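Local structure of beta-glucuronidase (uncultured Clostridium sp., 6U7J) at residues S202-V207 against D440-I445; G281-Q286 against C408-S413; D361-V366 against K393-E398; W412-E417 against K434-L439; G447-D452 against Q460-V465. The protein is a gut bacterial beta-glucuronidase that hydrolyses beta-D-glucuronides, probably including estrogen glucuronides, which it would return to active hormone. All blocks are in the same frame, centred on the assembly; numbering follows the deposited sequence.

Interaction 1. Residues S202-V207 against D440-I445; sequences SVRTTV and DSERPI
At the seam between the beta-sandwich domain and the TIM barrel, R204 on the edge strand 198-208 meets E442, which sits in the turn after helix 424-439. The touch is made by methylenes: R204 CD rests 3.9 Å from E442 CG, and the two side chains cross at about a right angle. Their charged ends do not pair. The guanidinium and carboxylate planes stand 85° apart, and R204 NE remains 5.1 Å from E442 OE1, so any attraction is probably modest. The arginine chain bends at its third torsion (-74°), which turns the guanidinium off the line of its own methylenes. A water completes the seam, accepting from T205 N at 3.0 Å and giving a weak, long bond to E442 OE1.

Such domain junctions recur in family 2 glycoside hydrolases, where accessory beta domains lean on the catalytic barrel. Here the barrel side is stiffened from within. D440 OD1 accepts from E442 N at 2.9 Å, closing an Asx turn, while D440 OD2 takes a salt bridge from R443 NH1 at 2.9 Å; the two donors lie out of the carboxylate plane, on opposite sides of it. S441 OG reaches E442 OE2 from its anti side at 3.2 Å. Close by, K404 and N405 of the barrel bond to S202 and V203 of the same edge strand.

Interaction 2. Residues G281-Q286 against C408-S413; sequences GIRTIQ and CVVMWS
I285 and V410 make the apolar contact: the terminal methyl CD1 of I285 lies 3.8 Å from V410 CB and 3.7 Å from V410 O, so it covers the backbone as much as the branch. Beside it, R283 NH2 gives a weak bond to V409 O at 3.1 Å, bent to 124° at the hydrogen. The guanidinium has its stronger hold just before strand 409-416, where R283 NE donates to P407 O.

I285 CD1, from two residues on, lies 3.8 Å above the plane of the R283 guanidinium, over its centre, and probably helps to limit its movement. One methyl thus serves both V410 and the flat cation. R283 CG is tucked between backbone N and carbonyl carbon (chi1 55°), and the bend at chi2 then sends the chain across to the start of strand 409-416. V409 O has a second donor, R443 NE, which brings two arginines to a single carbonyl. Further out, V409 CG1 lies over one face of W412.

Strand 285-287 pairs with 292-294 as a hairpin, and it packs here against the beginning of the fourth strand of the (beta/alpha)8 barrel, at the N-terminal end of the barrel strands.

Interaction 3. Residues D361-V366 against K393-E398; sequences DEVPAV and KQVLKE
V363 faces V395 and L396 in a purely apolar meeting of a strand's exit with a helix. One methyl does nearly all the work: V363 CG1 approaches L396 CD2 to 3.7 Å and V395 CG1 to 4.0 Å. The V363 side chain crosses L396 at about a right angle but slides past V395, the two valines running in opposite directions. V395 CG1, turned away from the backbone N (chi1 168°), also touches the ring of P364, whose CD is 3.9 Å away, so the one valine methyl bridges two consecutive residues.

Backbone hydrogen bonding shapes the strand's exit. The bond from V366 N to P364 O is weak at 2.9 Å and closes an inverse gamma turn centred on A365; beyond it, A365 O accepts from T415 OG1. On the helix, ordinary i to i+4 bonds hold the turn that carries V395 and L396.

Two charged residues of these segments have partners away from the contact. E362 points away from the helix, and its carboxylate is bonded by R338, S413 and H341, while K393 pairs with E431 of the next helix.

Strand 358-362 is the third of the barrel and helix 386-403 lies outside it, so the contact packs the C-terminal end of the strand on the helix that follows, as in other (beta/alpha)8 barrels.

Interaction 4. Residues W412-E417 against K434-L439; sequences WSITNE and KYIRKL
I436 lays its terminal methyl over a face of W412: CD1 stands 4.2 Å from the centroid of the five-membered ring and only 16° off the ring normal, a CH-pi contact. Relative to the whole indole the methyl sits toward the rim; I436 CG1 is 4.0 Å from W412 CD1. With CG1 anti to the backbone N (chi1 178°), the longer branch of the isoleucine runs out to the indole, and the shorter one is left for a different partner, two residues along the strand: I414 CG2 meets I436 CG2 at 4.2 Å. A single residue of helix 424-439 therefore bridges two residues of strand 409-416 that face outward to the helix, within a beta-alpha-beta unit that strand 445-449 completes.

No polar pair crosses this contact, so cohesion comes from dispersion and burial. The indole's polar atom is satisfied separately: W412 NE1 donates to D440 OD2 just past the helix, a bond that should fix the rotation of the ring beneath the methyl.

Interaction 5. Residues G447-D452 against Q460-V465; sequences GTMNVD and QFFDVV
G447, fully extended at phi/psi -163°/153° within strand 445-449, sets its main chain against the ring of F462, which enters from the loop leading to strand 465-468. The backbone nitrogen lies over one face of the phenyl: G447 N is 3.5 Å from F462 CE2 and displaced toward the rim. The carbonyl end of the same residue is close as well, with G447 O 3.6 Å from F462 CE2. With no side chain on the glycine, the ring can rest directly on the main chain, and the fit is tight.

M449 approaches from another direction. Its CE methyl comes to the ring edge, near the ring plane, 4.2 Å from F462 CE2; bends at chi2 (-74°) and chi3 fold the thioether round to bring it there. Face and edge of one phenyl are thus taken by two residues of a single strand, one through its backbone and the other through its methyl.

Strand 445-449 is the fifth of the barrel, flanked by strands 409-416 and 465-468. F462 also packs on T433 of helix 424-439 and M449 on W494 of helix 480-498, while D463 ties the loop to the barrel through R437 and the backbone N of I445.

How the interactions relate
Interactions 2 to 5 follow strands three to five of one barrel, and interaction 1 joins the accessory domain to the turn after helix 424-439. Interactions 1 and 2, with centres about 7 Å apart, lie at the barrel's N-terminal end. Interactions 3 and 4, also about 7 Å apart between centres, back the third and fourth strands with helices; D361 O and S413 N, 2.9 Å apart, join those strands. Interaction 5 continues to the fifth, with R437 NH2 2.7 Å from F461 O and N416 OD1 2.8 Å from T448 OG1. N416 and E417 match the Asn-Glu pair ending the fourth strand in this family, so the C-terminal end of strand 409-416 probably borders the active site.

Interaction 1. Residues S202-V207 against D440-I445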
# COMPACT_ATOMS: atom_id res chain seq x y z
N SER B 202 43.67 -2.89 -27.73
CA SER B 202 42.48 -3.08 -28.54
C SER B 202 42.48 -4.48 -29.15
O SER B 202 43.50 -4.91 -29.72
CB SER B 202 42.38 -2.03 -29.65
OG SER B 202 42.59 -0.74 -29.12
N VAL B 203 41.35 -5.18 -29.02
CA VAL B 203 41.17 -6.52 -29.58
C VAL B 203 39.95 -6.50 -30.49
O VAL B 203 38.91 -5.94 -30.13
CB VAL B 203 41.00 -7.58 -28.47
CG1 VAL B 203 41.01 -8.98 -29.07
CG2 VAL B 203 42.11 -7.44 -27.43
N ARG B 204 40.10 -7.08 -31.67
CA ARG B 204 39.01 -7.36 -32.60
C ARG B 204 39.13 -8.79 -33.06
O ARG B 204 40.25 -9.31 -33.21
CB ARG B 204 39.01 -6.39 -33.78
CG ARG B 204 39.11 -4.93 -33.33
CD ARG B 204 38.97 -3.91 -34.45
NE ARG B 204 40.15 -3.82 -35.33
CZ ARG B 204 41.42 -3.64 -34.96
NH1 ARG B 204 41.77 -3.49 -33.68
NH2 ARG B 204 42.37 -3.59 -35.90
N THR B 205 38.00 -9.46 -33.24
CA THR B 205 38.00 -10.86 -33.60
C THR B 205 37.20 -11.07 -34.87
O THR B 205 36.26 -10.34 -35.17
CB THR B 205 37.43 -11.73 -32.46
OG1 THR B 205 36.07 -11.34 -32.18
CG2 THR B 205 38.26 -11.57 -31.19
N THR B 206 37.63 -12.07 -35.64
CA THR B 206 36.87 -12.61 -36.76
C THR B 206 36.79 -14.12 -36.56
O THR B 206 37.50 -14.70 -35.73
CB THR B 206 37.51 -12.27 -38.11
OG1 THR B 206 38.85 -12.77 -38.15
CG2 THR B 206 37.52 -10.77 -38.35
N VAL B 207 35.91 -14.77 -37.32
CA VAL B 207 35.74 -16.21 -37.23
C VAL B 207 35.72 -16.78 -38.64
O VAL B 207 34.92 -16.34 -39.47
CB VAL B 207 34.45 -16.60 -36.49
CG1 VAL B 207 34.19 -18.09 -36.63
CG2 VAL B 207 34.56 -16.22 -35.03
N ASP B 440 34.73 2.74 -34.64
CA ASP B 440 34.39 1.33 -34.49
C ASP B 440 33.68 0.88 -35.75
O ASP B 440 32.53 1.25 -35.99
CB ASP B 440 33.50 1.12 -33.25
CG ASP B 440 33.27 -0.36 -32.95
OD1 ASP B 440 33.86 -1.21 -33.63
OD2 ASP B 440 32.49 -0.67 -32.01
N SER B 441 34.36 0.08 -36.56
CA SER B 441 33.77 -0.52 -37.75
C SER B 441 33.07 -1.83 -37.44
O SER B 441 32.48 -2.43 -38.34
CB SER B 441 34.86 -0.76 -38.80
OG SER B 441 36.01 -1.37 -38.22
N GLU B 442 33.10 -2.28 -36.19
CA GLU B 442 32.69 -3.63 -35.82
C GLU B 442 31.33 -3.69 -35.16
O GLU B 442 30.94 -4.77 -34.71
CB GLU B 442 33.72 -4.23 -34.85
CG GLU B 442 35.15 -4.09 -35.30
CD GLU B 442 35.46 -4.99 -36.46
OE1 GLU B 442 35.69 -6.20 -36.23
OE2 GLU B 442 35.45 -4.49 -37.61
N ARG B 443 30.60 -2.58 -35.07
CA ARG B 443 29.34 -2.63 -34.32
C ARG B 443 28.28 -1.74 -34.96
O ARG B 443 28.58 -0.62 -35.37
CB ARG B 443 29.54 -2.22 -32.86
CG ARG B 443 30.07 -3.30 -31.93
CD ARG B 443 30.29 -2.70 -30.52
NE ARG B 443 31.00 -3.59 -29.60
CZ ARG B 443 32.31 -3.55 -29.38
NH1 ARG B 443 33.07 -2.68 -30.02
NH2 ARG B 443 32.87 -4.39 -28.52
N PRO B 444 27.05 -2.23 -35.05
CA PRO B 444 25.93 -1.40 -35.51
C PRO B 444 25.72 -0.17 -34.62
O PRO B 444 26.08 -0.15 -33.45
CB PRO B 444 24.73 -2.34 -35.41
CG PRO B 444 25.28 -3.69 -35.28
CD PRO B 444 26.68 -3.63 -34.80
N ILE B 445 25.09 0.84 -35.22
CA ILE B 445 24.84 2.14 -34.63
C ILE B 445 23.33 2.37 -34.61
O ILE B 445 22.65 2.01 -35.57
CB ILE B 445 25.54 3.25 -35.45
CG1 ILE B 445 27.05 3.11 -35.37
CG2 ILE B 445 25.09 4.63 -35.02
CD1 ILE B 445 27.55 3.11 -33.98
O HOH W 1 35.31 -8.16 -33.38

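Interaction 2. Residues G281-Q286 against C408-S413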
# COMPACT_ATOMS: atom_id res chain seq x y z
N GLY B 281 36.14 -11.72 -25.68
CA GLY B 281 35.29 -12.75 -26.23
C GLY B 281 35.35 -12.76 -27.74
O GLY B 281 35.44 -11.72 -28.39
N ILE B 282 35.27 -13.96 -28.31
CA ILE B 282 35.24 -14.13 -29.75
C ILE B 282 33.79 -14.33 -30.18
O ILE B 282 33.15 -15.31 -29.78
CB ILE B 282 36.11 -15.30 -30.22
CG1 ILE B 282 37.55 -15.13 -29.70
CG2 ILE B 282 36.06 -15.42 -31.75
CD1 ILE B 282 38.42 -16.37 -29.87
N ARG B 283 33.29 -13.40 -30.99
CA ARG B 283 31.92 -13.48 -31.48
C ARG B 283 31.76 -12.48 -32.61
O ARG B 283 32.36 -11.40 -32.58
CB ARG B 283 30.89 -13.19 -30.37
CG ARG B 283 31.08 -11.86 -29.65
CD ARG B 283 30.08 -10.85 -30.13
NE ARG B 283 30.28 -9.51 -29.57
CZ ARG B 283 31.06 -8.59 -30.14
NH1 ARG B 283 31.73 -8.87 -31.25
NH2 ARG B 283 31.17 -7.39 -29.59
N THR B 284 30.92 -12.83 -33.57
CA THR B 284 30.69 -11.99 -34.74
C THR B 284 29.30 -11.38 -34.70
O THR B 284 28.36 -11.96 -34.16
CB THR B 284 30.84 -12.79 -36.03
OG1 THR B 284 29.75 -13.72 -36.12
CG2 THR B 284 32.16 -13.53 -36.04
N ILE B 285 29.18 -10.22 -35.34
CA ILE B 285 27.93 -9.49 -35.48
C ILE B 285 27.72 -9.19 -36.95
O ILE B 285 28.61 -8.63 -37.59
CB ILE B 285 27.94 -8.17 -34.71
CG1 ILE B 285 28.29 -8.38 -33.24
CG2 ILE B 285 26.60 -7.45 -34.91
CD1 ILE B 285 28.49 -7.08 -32.51
N GLN B 286 26.51 -9.48 -37.44
CA GLN B 286 26.13 -9.14 -38.80
C GLN B 286 24.64 -8.82 -38.85
O GLN B 286 23.84 -9.46 -38.17
CB GLN B 286 26.45 -10.29 -39.76
CG GLN B 286 25.98 -10.06 -41.19
CD GLN B 286 26.20 -11.28 -42.06
OE1 GLN B 286 27.22 -11.95 -41.93
NE2 GLN B 286 25.24 -11.58 -42.92
N CYS B 408 30.13 -8.12 -24.63
CA CYS B 408 28.70 -7.99 -24.39
C CYS B 408 28.11 -6.81 -25.20
O CYS B 408 26.94 -6.88 -25.58
CB CYS B 408 28.42 -7.87 -22.88
SG CYS B 408 28.96 -6.29 -22.16
N VAL B 409 28.91 -5.81 -25.54
CA VAL B 409 28.40 -4.67 -26.29
C VAL B 409 28.24 -5.03 -27.76
O VAL B 409 29.23 -5.26 -28.46
CB VAL B 409 29.29 -3.44 -26.13
CG1 VAL B 409 28.83 -2.29 -27.05
CG2 VAL B 409 29.28 -3.01 -24.69
N VAL B 410 27.00 -5.08 -28.27
CA VAL B 410 26.80 -5.39 -29.67
C VAL B 410 26.30 -4.21 -30.47
O VAL B 410 26.16 -4.32 -31.71
CB VAL B 410 25.85 -6.60 -29.86
CG1 VAL B 410 26.36 -7.78 -29.02
CG2 VAL B 410 24.40 -6.22 -29.51
N MET B 411 26.08 -3.06 -29.84
CA MET B 411 25.55 -1.93 -30.58
C MET B 411 25.73 -0.66 -29.75
O MET B 411 25.69 -0.71 -28.52
CB MET B 411 24.07 -2.15 -30.93
CG MET B 411 23.44 -1.06 -31.81
SD MET B 411 21.98 -1.62 -32.74
CE MET B 411 20.91 -2.16 -31.41
N TRP B 412 25.96 0.46 -30.44
CA TRP B 412 26.07 1.77 -29.80
C TRP B 412 24.78 2.53 -30.06
O TRP B 412 24.35 2.63 -31.20
CB TRP B 412 27.24 2.61 -30.33
CG TRP B 412 28.59 1.95 -30.30
CD1 TRP B 412 29.31 1.54 -31.38
CD2 TRP B 412 29.40 1.65 -29.15
NE1 TRP B 412 30.50 0.98 -30.98
CE2 TRP B 412 30.58 1.04 -29.61
CE3 TRP B 412 29.23 1.83 -27.77
CZ2 TRP B 412 31.59 0.60 -28.75
CZ3 TRP B 412 30.23 1.40 -26.92
CH2 TRP B 412 31.39 0.79 -27.41
N SER B 413 24.19 3.08 -29.00
CA SER B 413 23.11 4.03 -29.16
C SER B 413 23.66 5.41 -28.87
O SER B 413 24.24 5.63 -27.80
CB SER B 413 21.93 3.72 -28.24
OG SER B 413 21.06 4.83 -28.19

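Interaction 3. Residues D361-V366 against K393-E398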
# COMPACT_ATOMS: atom_id res chain seq x y z
N ASP B 361 24.88 -0.19 -25.64
CA ASP B 361 25.64 0.79 -24.86
C ASP B 361 25.35 2.21 -25.36
O ASP B 361 25.54 2.51 -26.55
CB ASP B 361 27.13 0.47 -25.00
CG ASP B 361 27.94 0.80 -23.76
OD1 ASP B 361 27.46 1.52 -22.85
OD2 ASP B 361 29.09 0.34 -23.73
N GLU B 362 24.93 3.09 -24.44
CA GLU B 362 24.34 4.38 -24.82
C GLU B 362 25.05 5.56 -24.15
O GLU B 362 25.38 5.48 -22.96
CB GLU B 362 22.85 4.40 -24.48
CG GLU B 362 22.08 5.59 -25.06
CD GLU B 362 20.56 5.48 -24.86
OE1 GLU B 362 19.88 4.89 -25.74
OE2 GLU B 362 20.06 5.95 -23.80
N VAL B 363 25.25 6.65 -24.90
CA VAL B 363 25.85 7.87 -24.35
C VAL B 363 24.75 8.80 -23.82
O VAL B 363 23.60 8.70 -24.25
CB VAL B 363 26.72 8.60 -25.39
CG1 VAL B 363 27.97 7.78 -25.71
CG2 VAL B 363 25.92 8.95 -26.65
N PRO B 364 25.05 9.73 -22.90
CA PRO B 364 23.98 10.52 -22.30
C PRO B 364 23.50 11.68 -23.16
O PRO B 364 23.25 12.78 -22.65
CB PRO B 364 24.60 11.03 -20.99
CG PRO B 364 26.05 10.50 -20.97
CD PRO B 364 26.37 10.10 -22.37
N ALA B 365 23.35 11.45 -24.46
CA ALA B 365 22.75 12.43 -25.37
C ALA B 365 21.22 12.36 -25.29
O ALA B 365 20.52 12.00 -26.24
CB ALA B 365 23.26 12.19 -26.78
N VAL B 366 20.72 12.71 -24.11
CA VAL B 366 19.31 12.63 -23.77
C VAL B 366 18.87 14.02 -23.34
O VAL B 366 19.66 14.78 -22.76
CB VAL B 366 19.05 11.58 -22.66
CG1 VAL B 366 19.74 11.99 -21.37
CG2 VAL B 366 17.55 11.35 -22.45
N LYS B 393 30.79 14.07 -29.71
CA LYS B 393 31.82 13.21 -30.29
C LYS B 393 32.85 12.80 -29.24
O LYS B 393 33.28 11.64 -29.20
CB LYS B 393 32.53 13.93 -31.45
CG LYS B 393 31.65 14.30 -32.62
CD LYS B 393 32.53 14.69 -33.80
CE LYS B 393 31.90 15.76 -34.65
NZ LYS B 393 32.85 16.24 -35.71
N GLN B 394 33.27 13.74 -28.39
CA GLN B 394 34.27 13.40 -27.38
C GLN B 394 33.75 12.36 -26.40
O GLN B 394 34.50 11.49 -25.94
CB GLN B 394 34.74 14.65 -26.66
CG GLN B 394 35.39 15.66 -27.60
CD GLN B 394 35.72 16.98 -26.91
OE1 GLN B 394 35.08 17.36 -25.92
NE2 GLN B 394 36.73 17.68 -27.43
N VAL B 395 32.46 12.42 -26.03
CA VAL B 395 31.95 11.42 -25.09
C VAL B 395 31.86 10.06 -25.77
O VAL B 395 32.11 9.02 -25.14
CB VAL B 395 30.59 11.88 -24.51
CG1 VAL B 395 29.90 10.73 -23.78
CG2 VAL B 395 30.81 13.05 -23.57
N LEU B 396 31.55 10.04 -27.07
CA LEU B 396 31.60 8.78 -27.83
C LEU B 396 33.01 8.21 -27.89
O LEU B 396 33.20 6.99 -27.77
CB LEU B 396 31.08 9.02 -29.23
CG LEU B 396 29.56 9.01 -29.32
CD1 LEU B 396 29.18 9.68 -30.62
CD2 LEU B 396 29.01 7.57 -29.24
N LYS B 397 34.00 9.08 -28.10
CA LYS B 397 35.40 8.65 -28.06
C LYS B 397 35.73 7.99 -26.73
O LYS B 397 36.34 6.91 -26.69
CB LYS B 397 36.29 9.88 -28.31
CG LYS B 397 37.79 9.65 -28.14
CD LYS B 397 38.28 8.55 -29.04
CE LYS B 397 39.79 8.62 -29.21
NZ LYS B 397 40.27 7.38 -29.90
N GLU B 398 35.34 8.63 -25.62
CA GLU B 398 35.60 8.09 -24.29
C GLU B 398 34.86 6.77 -24.06
O GLU B 398 35.43 5.80 -23.56
CB GLU B 398 35.19 9.11 -23.22
CG GLU B 398 36.24 10.13 -22.79
CD GLU B 398 35.68 11.06 -21.72
OE1 GLU B 398 34.91 11.98 -22.08
OE2 GLU B 398 35.96 10.86 -20.51

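Interaction 4. Residues W412-E417 against K434-L439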
# COMPACT_ATOMS: atom_id res chain seq x y z
N TRP B 412 25.96 0.46 -30.44
CA TRP B 412 26.07 1.77 -29.80
C TRP B 412 24.78 2.53 -30.06
O TRP B 412 24.35 2.63 -31.20
CB TRP B 412 27.24 2.61 -30.33
CG TRP B 412 28.59 1.95 -30.30
CD1 TRP B 412 29.31 1.54 -31.38
CD2 TRP B 412 29.40 1.65 -29.15
NE1 TRP B 412 30.50 0.98 -30.98
CE2 TRP B 412 30.58 1.04 -29.61
CE3 TRP B 412 29.23 1.83 -27.77
CZ2 TRP B 412 31.59 0.60 -28.75
CZ3 TRP B 412 30.23 1.40 -26.92
CH2 TRP B 412 31.39 0.79 -27.41
N SER B 413 24.19 3.08 -29.00
CA SER B 413 23.11 4.03 -29.16
C SER B 413 23.66 5.41 -28.87
O SER B 413 24.24 5.63 -27.80
CB SER B 413 21.93 3.72 -28.24
OG SER B 413 21.06 4.83 -28.19
N ILE B 414 23.48 6.34 -29.81
CA ILE B 414 24.16 7.63 -29.75
C ILE B 414 23.28 8.73 -29.19
O ILE B 414 23.78 9.85 -28.97
CB ILE B 414 24.68 8.05 -31.14
CG1 ILE B 414 23.51 8.22 -32.09
CG2 ILE B 414 25.68 7.01 -31.65
CD1 ILE B 414 23.85 9.01 -33.33
N THR B 415 21.99 8.46 -28.97
CA THR B 415 21.04 9.45 -28.50
C THR B 415 19.74 8.77 -28.12
O THR B 415 19.37 7.72 -28.66
CB THR B 415 20.78 10.53 -29.57
OG1 THR B 415 20.00 11.58 -29.02
CG2 THR B 415 20.06 9.95 -30.78
N ASN B 416 19.05 9.36 -27.15
CA ASN B 416 17.73 8.90 -26.76
C ASN B 416 16.74 10.03 -26.97
O ASN B 416 16.86 11.09 -26.34
CB ASN B 416 17.71 8.41 -25.31
CG ASN B 416 16.34 7.96 -24.87
OD1 ASN B 416 15.92 6.83 -25.13
ND2 ASN B 416 15.62 8.85 -24.20
N GLU B 417 15.80 9.82 -27.89
CA GLU B 417 14.67 10.71 -28.10
C GLU B 417 15.05 12.19 -28.38
O GLU B 417 14.58 13.08 -27.74
CB GLU B 417 13.73 10.66 -26.90
CG GLU B 417 13.06 9.29 -26.67
CD GLU B 417 11.89 9.35 -25.67
OE1 GLU B 417 11.80 10.30 -24.87
OE2 GLU B 417 11.06 8.42 -25.68
N LYS B 434 28.81 9.48 -38.41
CA LYS B 434 30.06 9.27 -39.13
C LYS B 434 31.24 9.16 -38.18
O LYS B 434 32.14 8.34 -38.39
CB LYS B 434 30.28 10.40 -40.13
CG LYS B 434 29.57 10.15 -41.46
CD LYS B 434 29.39 11.41 -42.28
CE LYS B 434 30.43 12.45 -41.96
NZ LYS B 434 31.79 11.98 -42.34
N TYR B 435 31.23 9.94 -37.09
CA TYR B 435 32.36 9.89 -36.17
C TYR B 435 32.44 8.55 -35.43
O TYR B 435 33.54 8.02 -35.25
CB TYR B 435 32.28 11.04 -35.16
CG TYR B 435 33.47 11.06 -34.24
CD1 TYR B 435 33.35 10.65 -32.91
CD2 TYR B 435 34.73 11.46 -34.70
CE1 TYR B 435 34.45 10.66 -32.06
CE2 TYR B 435 35.83 11.47 -33.86
CZ TYR B 435 35.69 11.08 -32.54
OH TYR B 435 36.78 11.08 -31.71
N ILE B 436 31.31 8.00 -34.99
CA ILE B 436 31.37 6.75 -34.23
C ILE B 436 31.68 5.60 -35.17
O ILE B 436 32.34 4.62 -34.77
CB ILE B 436 30.06 6.51 -33.43
CG1 ILE B 436 30.10 5.19 -32.67
CG2 ILE B 436 28.84 6.54 -34.32
CD1 ILE B 436 31.23 5.05 -31.65
N ARG B 437 31.25 5.69 -36.43
CA ARG B 437 31.62 4.66 -37.41
C ARG B 437 33.12 4.65 -37.67
O ARG B 437 33.68 3.57 -37.91
CB ARG B 437 30.84 4.87 -38.70
CG ARG B 437 29.40 4.41 -38.61
CD ARG B 437 28.73 4.39 -39.97
NE ARG B 437 27.28 4.42 -39.80
CZ ARG B 437 26.54 3.35 -39.54
NH1 ARG B 437 27.12 2.15 -39.43
NH2 ARG B 437 25.23 3.48 -39.40
N LYS B 438 33.79 5.81 -37.60
CA LYS B 438 35.23 5.80 -37.82
C LYS B 438 35.97 5.21 -36.62
O LYS B 438 37.04 4.61 -36.79
CB LYS B 438 35.76 7.21 -38.15
CG LYS B 438 37.24 7.19 -38.53
CD LYS B 438 37.59 8.03 -39.77
CE LYS B 438 37.31 9.51 -39.54
NZ LYS B 438 38.57 10.28 -39.24
N LEU B 439 35.42 5.34 -35.42
CA LEU B 439 36.05 4.75 -34.24
C LEU B 439 35.88 3.24 -34.22
O LEU B 439 36.78 2.51 -33.77
CB LEU B 439 35.43 5.33 -32.97
CG LEU B 439 35.77 6.76 -32.57
CD1 LEU B 439 34.84 7.17 -31.44
CD2 LEU B 439 37.22 6.86 -32.13

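Interaction 5. Residues G447-D452 against Q460-V465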
# COMPACT_ATOMS: atom_id res chain seq x y z
N GLY B 447 19.93 4.95 -32.48
CA GLY B 447 19.44 5.96 -31.56
C GLY B 447 17.93 5.79 -31.51
O GLY B 447 17.33 5.29 -32.47
N THR B 448 17.32 6.17 -30.39
CA THR B 448 15.91 5.88 -30.22
C THR B 448 15.05 7.08 -30.60
O THR B 448 15.41 8.23 -30.37
CB THR B 448 15.57 5.46 -28.78
OG1 THR B 448 15.69 6.60 -27.91
CG2 THR B 448 16.49 4.35 -28.33
N MET B 449 13.88 6.77 -31.16
CA MET B 449 12.97 7.75 -31.71
C MET B 449 11.78 7.97 -30.79
O MET B 449 11.23 7.01 -30.23
CB MET B 449 12.42 7.28 -33.07
CG MET B 449 13.46 7.17 -34.16
SD MET B 449 13.90 8.81 -34.71
CE MET B 449 15.53 8.95 -33.95
N ASN B 450 11.35 9.22 -30.70
CA ASN B 450 10.00 9.50 -30.21
C ASN B 450 9.16 10.34 -31.15
O ASN B 450 7.93 10.26 -31.06
CB ASN B 450 10.06 10.17 -28.83
CG ASN B 450 10.28 11.65 -28.93
OD1 ASN B 450 11.36 12.09 -29.33
ND2 ASN B 450 9.27 12.43 -28.60
N VAL B 451 9.75 11.13 -32.06
CA VAL B 451 8.98 11.96 -32.99
C VAL B 451 8.24 11.07 -33.97
O VAL B 451 8.55 9.88 -34.10
CB VAL B 451 9.87 12.95 -33.77
CG1 VAL B 451 10.67 13.86 -32.83
CG2 VAL B 451 10.80 12.20 -34.71
N ASP B 452 7.27 11.63 -34.69
CA ASP B 452 6.48 10.86 -35.65
C ASP B 452 7.35 10.38 -36.80
O ASP B 452 8.28 11.07 -37.24
CB ASP B 452 5.30 11.70 -36.17
CG ASP B 452 4.34 12.14 -35.06
OD1 ASP B 452 4.09 11.34 -34.13
OD2 ASP B 452 3.82 13.28 -35.13
N GLN B 460 17.81 7.32 -41.08
CA GLN B 460 18.51 6.75 -42.24
C GLN B 460 19.99 6.50 -41.95
O GLN B 460 20.60 5.67 -42.62
CB GLN B 460 18.36 7.66 -43.46
CG GLN B 460 19.04 9.02 -43.32
CD GLN B 460 18.13 10.04 -42.64
OE1 GLN B 460 17.09 9.68 -42.09
NE2 GLN B 460 18.52 11.31 -42.68
N PHE B 461 20.57 7.19 -40.96
CA PHE B 461 21.99 7.01 -40.64
C PHE B 461 22.26 5.78 -39.78
O PHE B 461 23.43 5.44 -39.59
CB PHE B 461 22.54 8.25 -39.93
CG PHE B 461 22.36 9.54 -40.71
CD1 PHE B 461 22.77 9.64 -42.02
CD2 PHE B 461 21.76 10.64 -40.12
CE1 PHE B 461 22.59 10.82 -42.74
CE2 PHE B 461 21.59 11.82 -40.83
CZ PHE B 461 22.00 11.91 -42.14
N PHE B 462 21.23 5.12 -39.26
CA PHE B 462 21.41 4.04 -38.30
C PHE B 462 21.37 2.69 -39.01
O PHE B 462 20.85 2.56 -40.11
CB PHE B 462 20.32 4.07 -37.21
CG PHE B 462 20.27 5.36 -36.44
CD1 PHE B 462 21.42 6.13 -36.25
CD2 PHE B 462 19.08 5.79 -35.88
CE1 PHE B 462 21.37 7.32 -35.53
CE2 PHE B 462 19.02 6.97 -35.16
CZ PHE B 462 20.16 7.74 -34.99
N ASP B 463 21.91 1.68 -38.33
CA ASP B 463 21.82 0.30 -38.79
C ASP B 463 20.58 -0.40 -38.27
O ASP B 463 20.08 -1.34 -38.91
CB ASP B 463 23.08 -0.46 -38.38
CG ASP B 463 24.36 0.25 -38.85
OD1 ASP B 463 24.50 0.45 -40.08
OD2 ASP B 463 25.20 0.64 -38.01
N VAL B 464 20.06 0.02 -37.12
CA VAL B 464 18.81 -0.48 -36.57
C VAL B 464 17.95 0.72 -36.21
O VAL B 464 18.47 1.74 -35.74
CB VAL B 464 19.05 -1.37 -35.32
CG1 VAL B 464 17.72 -1.75 -34.65
CG2 VAL B 464 19.83 -2.61 -35.71
N VAL B 465 16.65 0.61 -36.47
CA VAL B 465 15.70 1.65 -36.07
C VAL B 465 15.10 1.27 -34.72
O VAL B 465 14.60 0.15 -34.55
CB VAL B 465 14.61 1.85 -37.13
CG1 VAL B 465 13.52 2.79 -36.61
CG2 VAL B 465 15.21 2.40 -38.41